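PDB 3DC4: kinesin-like protein Nod from Drosophila melanogaster, which binds microtubules through an ATP-hydrolysing kinesin motor domain, the part modelled here, and is required for distributive segregation of non-exchange chromosomes in meiosis. Local coordinates for residues Lys108-Gly113 with Pro122-Ile127; Ser74-Tyr79 with Leu128-Gly133; Thr115-Ile120 with Ala193-Ile198. All blocks are in the same frame, centred on the assembly; numbering follows the deposited sequence.

Contact 1 (Lys108-Gly113 with Pro122-Ile127); sequences KSYSMG and PEHLGI. With MG (magnesium ion), chain B; ADP (adenosine-5'-diphosphate), chain C.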
ATOM      1  N   LYS A 108       0.017   7.519  -7.577  1.00 15.64           N
ATOM      2  CA  LYS A 108       0.186   6.299  -6.794  1.00 16.37           C
ATOM      3  C   LYS A 108       1.661   5.902  -6.665  1.00 17.22           C
ATOM      4  O   LYS A 108       2.179   5.779  -5.552  1.00 16.29           O
ATOM      5  CB  LYS A 108      -0.613   5.149  -7.426  1.00 16.39           C
ATOM      6  CG  LYS A 108      -2.126   5.389  -7.472  1.00 17.51           C
ATOM      7  CD  LYS A 108      -2.907   4.177  -8.008  1.00 20.92           C
ATOM      8  CE  LYS A 108      -2.514   3.824  -9.437  1.00 20.25           C
ATOM      9  NZ  LYS A 108      -2.731   4.926 -10.392  1.00 21.47           N
ATOM     10  N   SER A 109       2.342   5.718  -7.791  1.00 16.76           N
ATOM     11  CA  SER A 109       3.753   5.318  -7.771  1.00 17.48           C
ATOM     12  C   SER A 109       4.617   6.364  -7.083  1.00 16.48           C
ATOM     13  O   SER A 109       5.528   6.033  -6.325  1.00 16.39           O
ATOM     14  CB  SER A 109       4.247   5.088  -9.197  1.00 17.71           C
ATOM     15  OG  SER A 109       3.548   4.005  -9.769  1.00 18.30           O
ATOM     16  N   TYR A 110       4.319   7.628  -7.358  1.00 15.44           N
ATOM     17  CA  TYR A 110       5.039   8.736  -6.746  1.00 15.52           C
ATOM     18  C   TYR A 110       4.913   8.668  -5.221  1.00 15.09           C
ATOM     19  O   TYR A 110       5.917   8.738  -4.510  1.00 13.55           O
ATOM     20  CB  TYR A 110       4.464  10.068  -7.255  1.00 15.34           C
ATOM     21  CG  TYR A 110       5.018  11.290  -6.555  1.00 17.32           C
ATOM     22  CD1 TYR A 110       6.223  11.862  -6.959  1.00 17.95           C
ATOM     23  CD2 TYR A 110       4.342  11.868  -5.478  1.00 18.40           C
ATOM     24  CE1 TYR A 110       6.738  12.984  -6.314  1.00 19.71           C
ATOM     25  CE2 TYR A 110       4.854  12.983  -4.821  1.00 17.61           C
ATOM     26  CZ  TYR A 110       6.051  13.537  -5.248  1.00 18.72           C
ATOM     27  OH  TYR A 110       6.561  14.642  -4.616  1.00 20.34           O
ATOM     28  N   SER A 111       3.685   8.506  -4.731  1.00 14.40           N
ATOM     29  CA  SER A 111       3.410   8.453  -3.289  1.00 14.57           C
ATOM     30  C   SER A 111       4.050   7.261  -2.581  1.00 14.14           C
ATOM     31  O   SER A 111       4.595   7.394  -1.486  1.00 12.47           O
ATOM     32  CB  SER A 111       1.893   8.427  -3.042  1.00 16.42           C
ATOM     33  OG  SER A 111       1.283   9.625  -3.483  1.00 16.44           O
ATOM     34  N   MET A 112       3.989   6.093  -3.207  1.00 14.75           N
ATOM     35  CA  MET A 112       4.532   4.901  -2.582  1.00 16.68           C
ATOM     36  C   MET A 112       6.044   4.793  -2.697  1.00 15.88           C
ATOM     37  O   MET A 112       6.669   4.021  -1.971  1.00 15.58           O
ATOM     38  CB  MET A 112       3.869   3.659  -3.176  1.00 17.28           C
ATOM     39  CG  MET A 112       2.343   3.653  -3.059  1.00 19.05           C
ATOM     40  SD  MET A 112       1.773   4.179  -1.420  1.00 21.73           S
ATOM     41  CE  MET A 112       1.389   2.587  -0.674  1.00 21.53           C
ATOM     42  N   GLY A 113       6.628   5.563  -3.611  1.00 16.55           N
ATOM     43  CA  GLY A 113       8.074   5.545  -3.796  1.00 20.98           C
ATOM     44  C   GLY A 113       8.577   4.323  -4.539  1.00 23.48           C
ATOM     45  O   GLY A 113       9.558   3.701  -4.139  1.00 23.26           O
ATOM     46  N   PRO A 122      15.489  14.388  -3.147  1.00 29.58           N
ATOM     47  CA  PRO A 122      15.182  14.208  -1.725  1.00 28.20           C
ATOM     48  C   PRO A 122      13.741  14.468  -1.286  1.00 27.13           C
ATOM     49  O   PRO A 122      13.114  13.603  -0.676  1.00 25.24           O
ATOM     50  CB  PRO A 122      16.171  15.150  -1.050  1.00 29.29           C
ATOM     51  CG  PRO A 122      17.377  14.996  -1.917  1.00 29.70           C
ATOM     52  CD  PRO A 122      16.786  15.073  -3.311  1.00 30.52           C
ATOM     53  N   GLU A 123      13.215  15.650  -1.595  1.00 24.61           N
ATOM     54  CA  GLU A 123      11.856  16.002  -1.191  1.00 24.99           C
ATOM     55  C   GLU A 123      10.770  15.198  -1.908  1.00 22.89           C
ATOM     56  O   GLU A 123       9.615  15.202  -1.489  1.00 24.46           O
ATOM     57  CB  GLU A 123      11.591  17.494  -1.420  1.00 25.70           C
ATOM     58  CG  GLU A 123      11.504  17.891  -2.886  1.00 28.59           C
ATOM     59  CD  GLU A 123      10.993  19.312  -3.084  1.00 31.83           C
ATOM     60  OE1 GLU A 123      11.477  19.989  -4.013  1.00 33.17           O
ATOM     61  OE2 GLU A 123      10.103  19.746  -2.321  1.00 35.34           O
ATOM     62  N   HIS A 124      11.143  14.517  -2.985  1.00 21.81           N
ATOM     63  CA  HIS A 124      10.194  13.732  -3.765  1.00 21.55           C
ATOM     64  C   HIS A 124      10.215  12.244  -3.425  1.00 20.55           C
ATOM     65  O   HIS A 124       9.428  11.470  -3.964  1.00 17.55           O
ATOM     66  CB  HIS A 124      10.465  13.938  -5.255  1.00 21.95           C
ATOM     67  CG  HIS A 124      10.233  15.345  -5.715  1.00 27.05           C
ATOM     68  ND1 HIS A 124       8.982  15.922  -5.735  1.00 27.39           N
ATOM     69  CD2 HIS A 124      11.093  16.293  -6.159  1.00 26.05           C
ATOM     70  CE1 HIS A 124       9.081  17.166  -6.174  1.00 27.20           C
ATOM     71  NE2 HIS A 124      10.350  17.415  -6.437  1.00 26.79           N
ATOM     72  N   LEU A 125      11.123  11.849  -2.538  1.00 20.27           N
ATOM     73  CA  LEU A 125      11.222  10.456  -2.119  1.00 19.68           C
ATOM     74  C   LEU A 125       9.890  10.023  -1.522  1.00 19.24           C
ATOM     75  O   LEU A 125       9.292  10.757  -0.728  1.00 19.86           O
ATOM     76  CB  LEU A 125      12.337  10.296  -1.087  1.00 21.16           C
ATOM     77  CG  LEU A 125      13.753  10.455  -1.649  1.00 24.18           C
ATOM     78  CD1 LEU A 125      14.752  10.513  -0.502  1.00 26.79           C
ATOM     79  CD2 LEU A 125      14.063   9.287  -2.584  1.00 24.20           C
ATOM     80  N   GLY A 126       9.454   8.824  -1.895  1.00 17.96           N
ATOM     81  CA  GLY A 126       8.184   8.300  -1.430  1.00 18.56           C
ATOM     82  C   GLY A 126       8.170   7.475  -0.155  1.00 16.36           C
ATOM     83  O   GLY A 126       9.139   7.444   0.615  1.00 15.55           O
ATOM     84  N   ILE A 127       7.054   6.786   0.061  1.00 15.22           N
ATOM     85  CA  ILE A 127       6.869   5.980   1.258  1.00 14.91           C
ATOM     86  C   ILE A 127       7.882   4.871   1.476  1.00 15.38           C
ATOM     87  O   ILE A 127       8.384   4.735   2.582  1.00 15.52           O
ATOM     88  CB  ILE A 127       5.450   5.383   1.291  1.00 14.47           C
ATOM     89  CG1 ILE A 127       4.451   6.512   1.549  1.00 14.91           C
ATOM     90  CG2 ILE A 127       5.350   4.309   2.365  1.00 13.94           C
ATOM     91  CD1 ILE A 127       2.988   6.104   1.442  1.00 18.59           C
TER
HETATM   92 MG    MG B 402       2.105   3.900 -11.356  1.00 33.76          MG
HETATM   93  PB  ADP C 401       0.361   6.873 -11.159  1.00 21.61           P
HETATM   94  O1B ADP C 401      -0.821   6.857 -10.279  1.00 20.88           O
HETATM   95  O2B ADP C 401       1.453   5.925 -10.554  1.00 21.88           O
HETATM   96  O3B ADP C 401      -0.168   6.343 -12.664  1.00 19.39           O
HETATM   97  PA  ADP C 401       2.468   8.629 -10.894  1.00 26.15           P
HETATM   98  O1A ADP C 401       2.670   8.218  -9.519  1.00 25.77           O
HETATM   99  O2A ADP C 401       3.371   7.784 -11.883  1.00 28.02           O
HETATM  100  O3A ADP C 401       0.878   8.415 -11.269  1.00 24.15           O
HETATM  101  O5' ADP C 401       2.753  10.198 -11.022  1.00 29.16           O
HETATM  102  C5' ADP C 401       2.591  10.611 -12.386  1.00 28.72           C
HETATM  103  C4' ADP C 401       3.440  11.865 -12.615  1.00 28.12           C
HETATM  104  O4' ADP C 401       2.998  12.948 -11.758  1.00 26.35           O
HETATM  105  C3' ADP C 401       4.950  11.592 -12.259  1.00 28.74           C
HETATM  106  O3' ADP C 401       5.808  12.552 -12.860  1.00 34.17           O
HETATM  107  C2' ADP C 401       4.916  12.083 -10.752  1.00 27.58           C
HETATM  108  O2' ADP C 401       6.223  12.498 -10.324  1.00 28.13           O
HETATM  109  C1' ADP C 401       4.009  13.341 -10.817  1.00 27.17           C
HETATM  110  N9  ADP C 401       3.382  13.591  -9.519  1.00 26.24           N
HETATM  111  C8  ADP C 401       2.294  12.929  -9.000  1.00 22.73           C
HETATM  112  N7  ADP C 401       2.074  13.305  -7.760  1.00 24.03           N
HETATM  113  C5  ADP C 401       2.873  14.370  -7.488  1.00 24.49           C
HETATM  114  C6  ADP C 401       3.106  15.190  -6.355  1.00 23.87           C
HETATM  115  N6  ADP C 401       2.279  15.106  -5.249  1.00 24.96           N
HETATM  116  N1  ADP C 401       4.129  16.078  -6.387  1.00 24.86           N
HETATM  117  C2  ADP C 401       4.849  16.267  -7.497  1.00 24.24           C
HETATM  118  N3  ADP C 401       4.690  15.505  -8.574  1.00 26.18           N
HETATM  119  C4  ADP C 401       3.768  14.532  -8.600  1.00 25.16           C
HETATM  120  O   HOH W   1       8.507   9.099  -5.346  1.00 20.45           O
HETATM  121  O   HOH W   2       0.842   4.196 -13.327  1.00 27.91           O
HETATM  122  O   HOH W   3       3.509   5.464 -12.593  1.00 29.15           O
HETATM  123  O   HOH W   4       3.219   2.056 -12.224  1.00 33.44           O
HETATM  124  O   HOH W   5       0.473   2.952  -9.990  1.00 30.98           O
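Tyr110 OH meets His124 ND1 in a 3.0 Å hydrogen bond; the hydroxyl arrives at the edge of the imidazole, and the two rings touch rim to rim with their planes 62° apart. CG anti to the backbone N (chi1 173°) directs the tyrosine towards the nucleotide. One ring face stacks on the adenine, ADP C5 lying 3.5 Å above its plane, so a flat residue with a polar tip serves base and loop together. Just before it in the chain, Lys108 NZ bonds ADP O1B at 2.7 Å, and Ser109 OG binds the magnesium ion at 2.1 Å, as expected of a Walker A lysine and serine. Behind this shell, a water donates to both Tyr110 O and His124 O, and Gln75 bonds the same two carbonyls. Ile127 N donates to Ser111 O (3.0 Å, 158°), starting the next helix from the end of this one. Gly113, with positive phi, closes a Schellman motif; its CA lies 3.6 Å from Gly126 CA, where a side chain on either residue would clash. Met112 SD and Ile127 CD1 pack side by side, and both side chains rest on Ile239 of strand 234-241, which places the junction of helices 108-112 and 127-141 against the sheet.

Contact 2 (Ser74-Tyr79 with Leu128-Gly133); sequences SQDEMY and LPRALG
Arg130 lies across Tyr79 in a CH-pi contact: its CB sits 3.6 Å from the ring centroid and only 4° off the normal, over the centre of the face. Farther out, Arg130 CD passes 3.7 Å from Tyr79 CB, and the extended run from CG to NE carries the guanidinium beyond the ring to the start of helix 75-82. Apolar packing continues at the other end of the tyrosine, where CE1 is 4.0 Å from Ala131 CB; the small alanine lets the ring come close to the helix backbone. Tyr79 CG, anti to the backbone N (chi1 166°), sends the ring towards helix 127-141, and the hydroxyl at its far end bonds Asp134 on that helix. The guanidinium is packed as well, one face set over the first turn of helix 75-82, with Asp76 N 3.9 Å above its centre and Gln75 CB 3.6 Å from NH2.

In the kinesin motor domain, helix 75-82 thus packs across helix 127-141, which follows the P-loop helix 108-112. The axes of the short segments 75-79 and 128-133 approach to 10.7 Å, crossing at -59°. Long side chains such as tyrosine and arginine suit that separation, since they can span it.

Charge adds less. Asp76 OD2 and Arg130 NH1 are 4.2 Å apart, too far for a salt bridge, and no N-H points at the oxygen. Among the hydrogen bonds, Arg130 NE donates to Leu125 O, Gln75 OE1 accepts from Arg29, and Ser74 OG caps its helix by accepting from Glu77 N at 3.2 Å.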
ATOM      1  N   SER A  74       3.342  17.696   1.245  1.00 21.92           N
ATOM      2  CA  SER A  74       4.609  17.116   0.820  1.00 20.56           C
ATOM      3  C   SER A  74       4.678  15.629   1.145  1.00 20.79           C
ATOM      4  O   SER A  74       3.856  15.110   1.900  1.00 22.54           O
ATOM      5  CB  SER A  74       5.776  17.820   1.508  1.00 22.31           C
ATOM      6  OG  SER A  74       5.822  17.484   2.885  1.00 23.78           O
ATOM      7  N   GLN A  75       5.671  14.955   0.576  1.00 18.80           N
ATOM      8  CA  GLN A  75       5.889  13.531   0.806  1.00 18.15           C
ATOM      9  C   GLN A  75       6.171  13.300   2.286  1.00 18.01           C
ATOM     10  O   GLN A  75       5.629  12.378   2.893  1.00 18.21           O
ATOM     11  CB  GLN A  75       7.090  13.040  -0.014  1.00 16.23           C
ATOM     12  CG  GLN A  75       6.899  13.006  -1.530  1.00 16.47           C
ATOM     13  CD  GLN A  75       6.012  11.854  -1.982  1.00 17.49           C
ATOM     14  OE1 GLN A  75       4.911  11.671  -1.475  1.00 19.76           O
ATOM     15  NE2 GLN A  75       6.487  11.084  -2.946  1.00 16.07           N
ATOM     16  N   ASP A  76       7.024  14.143   2.861  1.00 18.15           N
ATOM     17  CA  ASP A  76       7.381  14.029   4.270  1.00 20.67           C
ATOM     18  C   ASP A  76       6.152  14.062   5.169  1.00 21.03           C
ATOM     19  O   ASP A  76       5.977  13.195   6.029  1.00 20.90           O
ATOM     20  CB  ASP A  76       8.348  15.151   4.669  1.00 24.49           C
ATOM     21  CG  ASP A  76       8.587  15.211   6.167  1.00 28.60           C
ATOM     22  OD1 ASP A  76       7.977  16.066   6.840  1.00 35.00           O
ATOM     23  OD2 ASP A  76       9.376  14.393   6.678  1.00 28.75           O
ATOM     24  N   GLU A  77       5.297  15.060   4.972  1.00 19.41           N
ATOM     25  CA  GLU A  77       4.090  15.173   5.778  1.00 21.41           C
ATOM     26  C   GLU A  77       3.177  13.972   5.615  1.00 19.55           C
ATOM     27  O   GLU A  77       2.691  13.408   6.593  1.00 18.25           O
ATOM     28  CB  GLU A  77       3.310  16.437   5.410  1.00 25.15           C
ATOM     29  CG  GLU A  77       3.578  17.611   6.328  1.00 34.79           C
ATOM     30  CD  GLU A  77       3.351  17.258   7.790  1.00 38.39           C
ATOM     31  OE1 GLU A  77       2.216  16.864   8.150  1.00 41.70           O
ATOM     32  OE2 GLU A  77       4.313  17.373   8.581  1.00 42.31           O
ATOM     33  N   MET A  78       2.931  13.591   4.368  1.00 19.65           N
ATOM     34  CA  MET A  78       2.069  12.458   4.084  1.00 20.96           C
ATOM     35  C   MET A  78       2.596  11.191   4.749  1.00 18.86           C
ATOM     36  O   MET A  78       1.837  10.443   5.365  1.00 18.35           O
ATOM     37  CB  MET A  78       1.951  12.270   2.569  1.00 24.60           C
ATOM     38  CG  MET A  78       1.027  11.136   2.148  1.00 31.90           C
ATOM     39  SD  MET A  78       1.904   9.573   1.889  1.00 35.22           S
ATOM     40  CE  MET A  78       1.448   8.628   3.323  1.00 39.76           C
ATOM     41  N   TYR A  79       3.901  10.962   4.639  1.00 17.60           N
ATOM     42  CA  TYR A  79       4.525   9.784   5.238  1.00 17.47           C
ATOM     43  C   TYR A  79       4.429   9.839   6.765  1.00 18.01           C
ATOM     44  O   TYR A  79       4.045   8.870   7.410  1.00 17.67           O
ATOM     45  CB  TYR A  79       6.000   9.691   4.812  1.00 18.39           C
ATOM     46  CG  TYR A  79       6.798   8.702   5.635  1.00 19.90           C
ATOM     47  CD1 TYR A  79       6.651   7.328   5.450  1.00 18.57           C
ATOM     48  CD2 TYR A  79       7.637   9.140   6.660  1.00 20.27           C
ATOM     49  CE1 TYR A  79       7.310   6.415   6.270  1.00 19.15           C
ATOM     50  CE2 TYR A  79       8.300   8.230   7.487  1.00 21.66           C
ATOM     51  CZ  TYR A  79       8.126   6.871   7.286  1.00 21.17           C
ATOM     52  OH  TYR A  79       8.732   5.970   8.123  1.00 20.18           O
ATOM     53  N   LEU A 128       8.186   4.086   0.446  1.00 15.07           N
ATOM     54  CA  LEU A 128       9.139   2.988   0.596  1.00 18.12           C
ATOM     55  C   LEU A 128      10.489   3.394   1.177  1.00 18.19           C
ATOM     56  O   LEU A 128      10.898   2.883   2.218  1.00 15.97           O
ATOM     57  CB  LEU A 128       9.369   2.284  -0.746  1.00 19.70           C
ATOM     58  CG  LEU A 128       8.616   0.978  -1.007  1.00 24.27           C
ATOM     59  CD1 LEU A 128       8.891   0.499  -2.438  1.00 23.83           C
ATOM     60  CD2 LEU A 128       9.064  -0.090  -0.005  1.00 21.15           C
ATOM     61  N   PRO A 129      11.196   4.328   0.520  1.00 18.53           N
ATOM     62  CA  PRO A 129      12.497   4.730   1.059  1.00 19.86           C
ATOM     63  C   PRO A 129      12.432   5.377   2.438  1.00 19.30           C
ATOM     64  O   PRO A 129      13.344   5.203   3.241  1.00 19.30           O
ATOM     65  CB  PRO A 129      13.044   5.668  -0.019  1.00 20.65           C
ATOM     66  CG  PRO A 129      11.797   6.280  -0.591  1.00 21.30           C
ATOM     67  CD  PRO A 129      10.857   5.105  -0.687  1.00 18.51           C
ATOM     68  N   ARG A 130      11.363   6.114   2.723  1.00 19.39           N
ATOM     69  CA  ARG A 130      11.240   6.760   4.025  1.00 18.96           C
ATOM     70  C   ARG A 130      10.988   5.733   5.116  1.00 17.43           C
ATOM     71  O   ARG A 130      11.560   5.813   6.208  1.00 17.53           O
ATOM     72  CB  ARG A 130      10.113   7.793   4.012  1.00 18.66           C
ATOM     73  CG  ARG A 130      10.346   8.923   3.022  1.00 21.09           C
ATOM     74  CD  ARG A 130       9.227   9.945   3.038  1.00 16.55           C
ATOM     75  NE  ARG A 130       9.466  10.951   2.014  1.00 17.78           N
ATOM     76  CZ  ARG A 130      10.220  12.031   2.188  1.00 18.26           C
ATOM     77  NH1 ARG A 130      10.795  12.256   3.362  1.00 19.08           N
ATOM     78  NH2 ARG A 130      10.435  12.867   1.176  1.00 16.70           N
ATOM     79  N   ALA A 131      10.132   4.763   4.820  1.00 15.78           N
ATOM     80  CA  ALA A 131       9.818   3.720   5.786  1.00 17.00           C
ATOM     81  C   ALA A 131      11.064   2.908   6.110  1.00 17.22           C
ATOM     82  O   ALA A 131      11.371   2.665   7.272  1.00 16.77           O
ATOM     83  CB  ALA A 131       8.749   2.812   5.235  1.00 17.10           C
ATOM     84  N   LEU A 132      11.780   2.484   5.075  1.00 17.96           N
ATOM     85  CA  LEU A 132      12.984   1.688   5.279  1.00 17.54           C
ATOM     86  C   LEU A 132      13.981   2.450   6.147  1.00 19.46           C
ATOM     87  O   LEU A 132      14.637   1.870   7.016  1.00 19.53           O
ATOM     88  CB  LEU A 132      13.617   1.331   3.931  1.00 17.33           C
ATOM     89  CG  LEU A 132      14.880   0.462   4.008  1.00 18.54           C
ATOM     90  CD1 LEU A 132      14.536  -0.890   4.641  1.00 16.85           C
ATOM     91  CD2 LEU A 132      15.436   0.257   2.598  1.00 17.06           C
ATOM     92  N   GLY A 133      14.087   3.755   5.911  1.00 21.59           N
ATOM     93  CA  GLY A 133      14.992   4.577   6.695  1.00 21.89           C
ATOM     94  C   GLY A 133      14.673   4.523   8.179  1.00 22.03           C
ATOM     95  O   GLY A 133      15.569   4.312   8.991  1.00 22.13           O
TER
HETATM   96  O   HOH W   6       9.612  11.974   6.403  1.00 40.83           O

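Contact 3 (Thr115-Ile120 with Ala193-Ile198); sequences TPPGEI and ADLHHI
Pro116 and His196 bring the backbones closest, their CA atoms 4.9 Å apart, where an irregular loop meets the side of helix 192-204. The loop makes a short 3-10 turn at Pro117 and Gly118, closed by Glu119 N bonding Pro116 O at 3.1 Å. Proline suits the start of such a turn because its ring fixes phi and it needs no N-H there. His196 reaches this turn with CG anti to the backbone N (chi1 -177°). Pro116 CB lies over one face of the imidazole in a CH-pi contact, 3.7 Å from the ring centroid and 24° off the normal, nearer the rim than the centre. At the ring edge, in plane, His196 CD2 comes 3.0 Å from Gly118 N. A side chain at Gly118 would meet that same CD2 with the ring as placed, consistent with a glycine. Pro117 CD lies 3.9 Å from His196 CA, and Pro117 CG meets Leu195 CD2 at 4.2 Å; Pro117 and Leu195 also pack on Pro129 of helix 127-141. An alanine in place of His196 would probably open a gap beside the turn, leaving Pro116 CB without the ring face on which it rests. No hydrogen bond joins the two segments, so the contact depends on shape: a flat, partly exposed imidazole with a proline over one face and a glycine N at its edge, and a separate apolar touch between Pro117 and Leu195.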
ATOM      1  N   THR A 115       9.829   4.312  -7.578  1.00 34.10           N
ATOM      2  CA  THR A 115      10.949   4.642  -8.449  1.00 35.19           C
ATOM      3  C   THR A 115      12.256   4.556  -7.666  1.00 35.98           C
ATOM      4  O   THR A 115      12.318   4.954  -6.505  1.00 34.65           O
ATOM      5  CB  THR A 115      10.802   6.068  -9.025  1.00 35.25           C
ATOM      6  OG1 THR A 115       9.600   6.147  -9.799  1.00 36.04           O
ATOM      7  CG2 THR A 115      11.994   6.417  -9.918  1.00 36.40           C
ATOM      8  N   PRO A 116      13.321   4.023  -8.290  1.00 37.16           N
ATOM      9  CA  PRO A 116      14.619   3.901  -7.616  1.00 37.03           C
ATOM     10  C   PRO A 116      15.044   5.223  -6.979  1.00 37.42           C
ATOM     11  O   PRO A 116      15.195   6.233  -7.665  1.00 38.84           O
ATOM     12  CB  PRO A 116      15.548   3.462  -8.743  1.00 37.73           C
ATOM     13  CG  PRO A 116      14.649   2.611  -9.588  1.00 37.20           C
ATOM     14  CD  PRO A 116      13.366   3.424  -9.637  1.00 37.15           C
ATOM     15  N   PRO A 117      15.241   5.227  -5.651  1.00 37.75           N
ATOM     16  CA  PRO A 117      15.644   6.396  -4.865  1.00 38.36           C
ATOM     17  C   PRO A 117      16.788   7.210  -5.467  1.00 39.27           C
ATOM     18  O   PRO A 117      16.744   8.441  -5.472  1.00 37.20           O
ATOM     19  CB  PRO A 117      16.019   5.786  -3.518  1.00 39.49           C
ATOM     20  CG  PRO A 117      15.077   4.638  -3.412  1.00 38.36           C
ATOM     21  CD  PRO A 117      15.152   4.034  -4.790  1.00 38.24           C
ATOM     22  N   GLY A 118      17.809   6.517  -5.963  1.00 39.51           N
ATOM     23  CA  GLY A 118      18.951   7.194  -6.554  1.00 40.97           C
ATOM     24  C   GLY A 118      18.572   8.254  -7.569  1.00 41.35           C
ATOM     25  O   GLY A 118      19.138   9.344  -7.577  1.00 41.43           O
ATOM     26  N   GLU A 119      17.609   7.939  -8.427  1.00 43.31           N
ATOM     27  CA  GLU A 119      17.162   8.874  -9.453  1.00 44.09           C
ATOM     28  C   GLU A 119      15.932   9.672  -9.024  1.00 43.40           C
ATOM     29  O   GLU A 119      15.010   9.875  -9.813  1.00 45.87           O
ATOM     30  CB  GLU A 119      16.861   8.114 -10.748  1.00 46.56           C
ATOM     31  CG  GLU A 119      15.980   6.889 -10.556  1.00 49.47           C
ATOM     32  CD  GLU A 119      15.704   6.155 -11.854  1.00 52.01           C
ATOM     33  OE1 GLU A 119      14.979   6.706 -12.711  1.00 53.23           O
ATOM     34  OE2 GLU A 119      16.217   5.024 -12.019  1.00 53.41           O
ATOM     35  N   ILE A 120      15.926  10.128  -7.773  1.00 39.43           N
ATOM     36  CA  ILE A 120      14.805  10.898  -7.236  1.00 36.39           C
ATOM     37  C   ILE A 120      15.296  11.989  -6.290  1.00 33.98           C
ATOM     38  O   ILE A 120      16.114  11.729  -5.413  1.00 32.93           O
ATOM     39  CB  ILE A 120      13.822   9.987  -6.442  1.00 35.63           C
ATOM     40  CG1 ILE A 120      13.185   8.957  -7.372  1.00 35.54           C
ATOM     41  CG2 ILE A 120      12.745  10.829  -5.778  1.00 34.92           C
ATOM     42  CD1 ILE A 120      12.352   9.567  -8.480  1.00 36.28           C
ATOM     43  N   ALA A 193      20.856   1.946  -0.632  1.00 29.75           N
ATOM     44  CA  ALA A 193      21.453   1.466  -1.870  1.00 29.07           C
ATOM     45  C   ALA A 193      20.854   0.116  -2.251  1.00 27.05           C
ATOM     46  O   ALA A 193      20.550  -0.129  -3.416  1.00 27.26           O
ATOM     47  CB  ALA A 193      22.965   1.341  -1.708  1.00 29.63           C
ATOM     48  N   ASP A 194      20.683  -0.759  -1.264  1.00 26.07           N
ATOM     49  CA  ASP A 194      20.121  -2.077  -1.524  1.00 26.31           C
ATOM     50  C   ASP A 194      18.685  -1.962  -2.021  1.00 25.71           C
ATOM     51  O   ASP A 194      18.265  -2.703  -2.910  1.00 28.49           O
ATOM     52  CB  ASP A 194      20.175  -2.938  -0.259  1.00 27.38           C
ATOM     53  CG  ASP A 194      21.597  -3.274   0.153  1.00 29.78           C
ATOM     54  OD1 ASP A 194      22.401  -3.605  -0.740  1.00 28.87           O
ATOM     55  OD2 ASP A 194      21.907  -3.218   1.358  1.00 29.76           O
ATOM     56  N   LEU A 195      17.934  -1.027  -1.450  1.00 23.83           N
ATOM     57  CA  LEU A 195      16.552  -0.819  -1.866  1.00 24.44           C
ATOM     58  C   LEU A 195      16.574  -0.388  -3.322  1.00 23.36           C
ATOM     59  O   LEU A 195      15.778  -0.846  -4.132  1.00 23.49           O
ATOM     60  CB  LEU A 195      15.896   0.269  -1.015  1.00 21.59           C
ATOM     61  CG  LEU A 195      14.496   0.734  -1.443  1.00 21.79           C
ATOM     62  CD1 LEU A 195      13.517  -0.445  -1.417  1.00 21.33           C
ATOM     63  CD2 LEU A 195      14.031   1.828  -0.482  1.00 22.09           C
ATOM     64  N   HIS A 196      17.504   0.496  -3.649  1.00 26.04           N
ATOM     65  CA  HIS A 196      17.625   0.973  -5.015  1.00 27.61           C
ATOM     66  C   HIS A 196      17.874  -0.202  -5.960  1.00 27.47           C
ATOM     67  O   HIS A 196      17.300  -0.264  -7.047  1.00 26.21           O
ATOM     68  CB  HIS A 196      18.760   1.993  -5.111  1.00 29.70           C
ATOM     69  CG  HIS A 196      18.911   2.594  -6.470  1.00 34.28           C
ATOM     70  ND1 HIS A 196      19.357   1.871  -7.557  1.00 36.53           N
ATOM     71  CD2 HIS A 196      18.655   3.841  -6.930  1.00 34.04           C
ATOM     72  CE1 HIS A 196      19.369   2.647  -8.625  1.00 34.19           C
ATOM     73  NE2 HIS A 196      18.947   3.848  -8.273  1.00 36.50           N
ATOM     74  N   HIS A 197      18.714  -1.144  -5.538  1.00 28.49           N
ATOM     75  CA  HIS A 197      19.014  -2.311  -6.362  1.00 29.86           C
ATOM     76  C   HIS A 197      17.774  -3.158  -6.642  1.00 29.42           C
ATOM     77  O   HIS A 197      17.487  -3.473  -7.799  1.00 29.69           O
ATOM     78  CB  HIS A 197      20.080  -3.178  -5.685  1.00 33.41           C
ATOM     79  CG  HIS A 197      20.318  -4.493  -6.366  1.00 36.56           C
ATOM     80  ND1 HIS A 197      20.811  -4.586  -7.648  1.00 38.18           N
ATOM     81  CD2 HIS A 197      20.127  -5.765  -5.941  1.00 38.30           C
ATOM     82  CE1 HIS A 197      20.916  -5.861  -7.986  1.00 38.90           C
ATOM     83  NE2 HIS A 197      20.507  -6.595  -6.968  1.00 38.69           N
ATOM     84  N   ILE A 198      17.040  -3.525  -5.591  1.00 27.86           N
ATOM     85  CA  ILE A 198      15.852  -4.354  -5.774  1.00 28.35           C
ATOM     86  C   ILE A 198      14.784  -3.660  -6.611  1.00 27.68           C
ATOM     87  O   ILE A 198      14.086  -4.307  -7.395  1.00 28.54           O
ATOM     88  CB  ILE A 198      15.230  -4.817  -4.412  1.00 28.53           C
ATOM     89  CG1 ILE A 198      14.483  -3.671  -3.727  1.00 30.14           C
ATOM     90  CG2 ILE A 198      16.317  -5.365  -3.506  1.00 29.94           C
ATOM     91  CD1 ILE A 198      12.968  -3.722  -3.936  1.00 27.28           C
TER

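Contacts 1 and 2 are close neighbours, their centres about 7 Å apart, while contact 3 lies about 12 Å from the first and 14 Å from the second; all three fall within the kinesin motor domain. Along the chain, 74-79 comes first, then 108-113, 115-120, 122-127 and 128-133, and last 193-198, so most of the pieces belong to one continuous passage from the P-loop helix into helix 127-141. That helix is the common element: contact 1 forms its beginning, helix 75-82 packs on it in contact 2, and helix 192-204 touches it through Leu195 beside contact 3. The nucleotide site is thus linked by packing to helices farther out.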